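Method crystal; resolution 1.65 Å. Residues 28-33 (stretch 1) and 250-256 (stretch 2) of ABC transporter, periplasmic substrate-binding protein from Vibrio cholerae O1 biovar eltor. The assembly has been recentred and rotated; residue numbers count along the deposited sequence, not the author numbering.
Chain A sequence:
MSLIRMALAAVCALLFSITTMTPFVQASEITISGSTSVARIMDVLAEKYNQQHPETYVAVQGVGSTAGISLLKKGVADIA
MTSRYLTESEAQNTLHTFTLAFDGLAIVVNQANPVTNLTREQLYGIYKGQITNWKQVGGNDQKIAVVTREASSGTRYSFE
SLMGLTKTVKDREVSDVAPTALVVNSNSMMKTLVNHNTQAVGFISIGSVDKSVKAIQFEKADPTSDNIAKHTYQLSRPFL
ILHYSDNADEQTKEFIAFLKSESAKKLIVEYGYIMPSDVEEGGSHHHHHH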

# COMPACT_ATOMS: atom_id res chain seq x y z
N SER A 28 -1.42 -23.04 -21.81
CA SER A 28 -0.53 -21.87 -22.00
C SER A 28 -0.08 -21.30 -20.64
O SER A 28 -0.44 -21.81 -19.58
CB SER A 28 -1.22 -20.82 -22.87
OG SER A 28 -2.52 -21.26 -23.27
N GLU A 29 0.73 -20.26 -20.67
CA GLU A 29 1.28 -19.69 -19.41
C GLU A 29 1.13 -18.16 -19.50
O GLU A 29 1.29 -17.63 -20.55
CB GLU A 29 2.75 -20.09 -19.25
CG GLU A 29 3.07 -20.99 -18.05
CD GLU A 29 4.40 -20.67 -17.32
OE1 GLU A 29 5.36 -20.15 -17.97
OE2 GLU A 29 4.49 -20.92 -16.08
N ILE A 30 0.74 -17.50 -18.41
CA ILE A 30 0.61 -16.05 -18.34
C ILE A 30 1.52 -15.72 -17.16
O ILE A 30 1.46 -16.37 -16.17
CB ILE A 30 -0.85 -15.59 -18.00
CG1 ILE A 30 -1.77 -15.79 -19.20
CG2 ILE A 30 -0.92 -14.15 -17.70
CD1 ILE A 30 -3.26 -15.73 -18.85
N THR A 31 2.30 -14.69 -17.29
CA THR A 31 3.24 -14.31 -16.20
C THR A 31 2.80 -12.93 -15.79
O THR A 31 2.75 -12.02 -16.63
CB THR A 31 4.62 -14.24 -16.74
OG1 THR A 31 4.99 -15.50 -17.30
CG2 THR A 31 5.67 -13.91 -15.63
N ILE A 32 2.43 -12.74 -14.52
CA ILE A 32 2.11 -11.43 -14.04
C ILE A 32 3.16 -11.11 -12.96
O ILE A 32 3.26 -11.84 -11.98
CB ILE A 32 0.60 -11.37 -13.53
CG1 ILE A 32 0.27 -10.01 -12.95
CG2 ILE A 32 0.28 -12.44 -12.52
CD1 ILE A 32 -1.27 -9.70 -12.85
N SER A 33 3.83 -9.98 -13.10
CA SER A 33 5.00 -9.65 -12.29
C SER A 33 4.87 -8.33 -11.68
O SER A 33 4.41 -7.38 -12.31
CB SER A 33 6.22 -9.68 -13.23
OG SER A 33 6.18 -10.95 -13.90
N GLU A 250 -4.54 -13.62 -26.65
CA GLU A 250 -5.88 -13.86 -26.11
C GLU A 250 -5.92 -14.37 -24.66
O GLU A 250 -6.85 -14.04 -23.91
CB GLU A 250 -6.66 -14.85 -27.02
CG GLU A 250 -6.69 -14.51 -28.54
CD GLU A 250 -6.87 -13.01 -28.85
OE1 GLU A 250 -5.88 -12.36 -29.33
OE2 GLU A 250 -7.99 -12.48 -28.61
N GLN A 251 -4.97 -15.22 -24.25
CA GLN A 251 -4.99 -15.74 -22.88
C GLN A 251 -4.83 -14.53 -21.90
O GLN A 251 -5.56 -14.44 -20.93
CB GLN A 251 -3.88 -16.80 -22.61
CG GLN A 251 -3.82 -18.05 -23.58
CD GLN A 251 -3.57 -17.67 -25.09
OE1 GLN A 251 -2.67 -16.88 -25.42
NE2 GLN A 251 -4.42 -18.22 -25.98
N THR A 252 -3.89 -13.64 -22.17
CA THR A 252 -3.75 -12.37 -21.44
C THR A 252 -5.09 -11.57 -21.42
O THR A 252 -5.58 -11.19 -20.34
CB THR A 252 -2.60 -11.53 -22.05
OG1 THR A 252 -1.34 -12.22 -21.91
CG2 THR A 252 -2.38 -10.23 -21.24
N LYS A 253 -5.74 -11.36 -22.57
CA LYS A 253 -7.00 -10.60 -22.57
C LYS A 253 -8.09 -11.28 -21.71
O LYS A 253 -8.81 -10.65 -20.97
CB LYS A 253 -7.47 -10.39 -24.02
CG LYS A 253 -6.49 -9.48 -24.76
CD LYS A 253 -7.05 -8.75 -26.03
CE LYS A 253 -7.77 -9.67 -27.00
NZ LYS A 253 -7.49 -9.24 -28.43
N GLU A 254 -8.17 -12.59 -21.76
CA GLU A 254 -9.08 -13.33 -20.94
C GLU A 254 -8.79 -13.20 -19.40
O GLU A 254 -9.73 -13.08 -18.61
CB GLU A 254 -9.08 -14.79 -21.38
CG GLU A 254 -10.15 -15.64 -20.78
CD GLU A 254 -10.31 -17.01 -21.48
OE1 GLU A 254 -9.69 -17.27 -22.56
OE2 GLU A 254 -11.06 -17.84 -20.94
N PHE A 255 -7.54 -13.22 -19.02
CA PHE A 255 -7.23 -13.01 -17.60
C PHE A 255 -7.56 -11.55 -17.17
O PHE A 255 -8.15 -11.31 -16.06
CB PHE A 255 -5.77 -13.35 -17.28
CG PHE A 255 -5.50 -13.38 -15.83
CD1 PHE A 255 -6.15 -14.28 -15.00
CD2 PHE A 255 -4.62 -12.47 -15.26
CE1 PHE A 255 -5.93 -14.30 -13.69
CE2 PHE A 255 -4.40 -12.47 -13.89
CZ PHE A 255 -5.01 -13.36 -13.11
N ILE A 256 -7.22 -10.60 -17.99
CA ILE A 256 -7.57 -9.19 -17.73
C ILE A 256 -9.07 -8.98 -17.57
O ILE A 256 -9.57 -8.39 -16.55
CB ILE A 256 -7.00 -8.27 -18.83
CG1 ILE A 256 -5.47 -8.32 -18.87
CG2 ILE A 256 -7.45 -6.81 -18.64
CD1 ILE A 256 -4.80 -7.48 -17.77

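Strand 29-33 lies against helix 250-256, two segments of one chain brought together across more than 220 residues of sequence. Their axes approach to 8.8 Å, and their N-to-C directions diverge by 57°, so the strand crosses the helix obliquely. The backbones come nearest where Ile30 CA stands 6.5 Å from Thr252 CA. Both segments continue later in the chain. The helix is held by its own i to i+4 ladder: Glu254 N donates to Glu250 O at 2.9 Å, Phe255 N to Gln251 O at 3.0 Å, and Ile256 N to Thr252 O at 2.9 Å. No hydrogen bond or salt bridge links the two stretches, and the 274 Å² they bury, both sides summed, comes from van der Waals packing.

The extended backbone of the strand sets the pattern. Successive side chains alternate, so Ile30 and Ile32 point toward the helix, while Glu29 points away and Thr31 and Ser33 make no contact with it. On the helix, Gln251 and Phe255 are four residues apart, about one turn, and both direct their CA-to-CB bonds toward the strand. The CA-to-CB bond of Thr252 points sideways, and that of Lys253 away.

Ile30 is the centre of the contact, with 88 Å² covered by the helix. Its chi1 is m and its chi2 t, an extended conformation that carries CD1 to the helix backbone. There Ile30 CD1 lies 3.4 Å from Gln251 O, a contact of methyl with carbonyl oxygen; that oxygen already accepts the hydrogen bond from Phe255 N, so the methyl leaves no unpaired acceptor behind. Ile30 CD1 is also 4.0 Å from Gln251 CB, 4.0 Å from Thr252 N and 3.8 Å from Phe255 CB, and so touches three residues, Gln251, Thr252 and Phe255, on the side of the helix that faces the strand. The Phe255 contact is apolar, carbon against carbon, and both residues are buried.

Ile32 extends this apolar patch one strand repeat further along. Its side chain, with chi1 and chi2 both t, places Ile32 CD1 4.3 Å from Phe255 CE2, near the plane of the ring and at its edge. Phe255, with chi1 t, meets both isoleucines: Ile30 CD1 is closest at CB but also approaches the ring obliquely, 4.4 Å from Phe255 CG, while Ile32 CD1 comes to the ring edge. The separation to Ile32 is looser, and the helix covers just 25 Å² of that residue.

At the start of stretch 1 the contact becomes more polar and more exposed. Ser28 OG sits 3.5 Å from Gln251 CG, a hydroxyl against the aliphatic part of a glutamine. Gln251, with chi1 m and chi2 p, has CG beside Ser28 OG and CB beside Ile30 CD1.

Away from the strand, Lys253 NZ reaches back to Glu250 OE2 at 3.3 Å, a salt bridge with a weak hydrogen bond. This pair, three residues apart on the helix, belongs to its exposed side and takes no part in the packing.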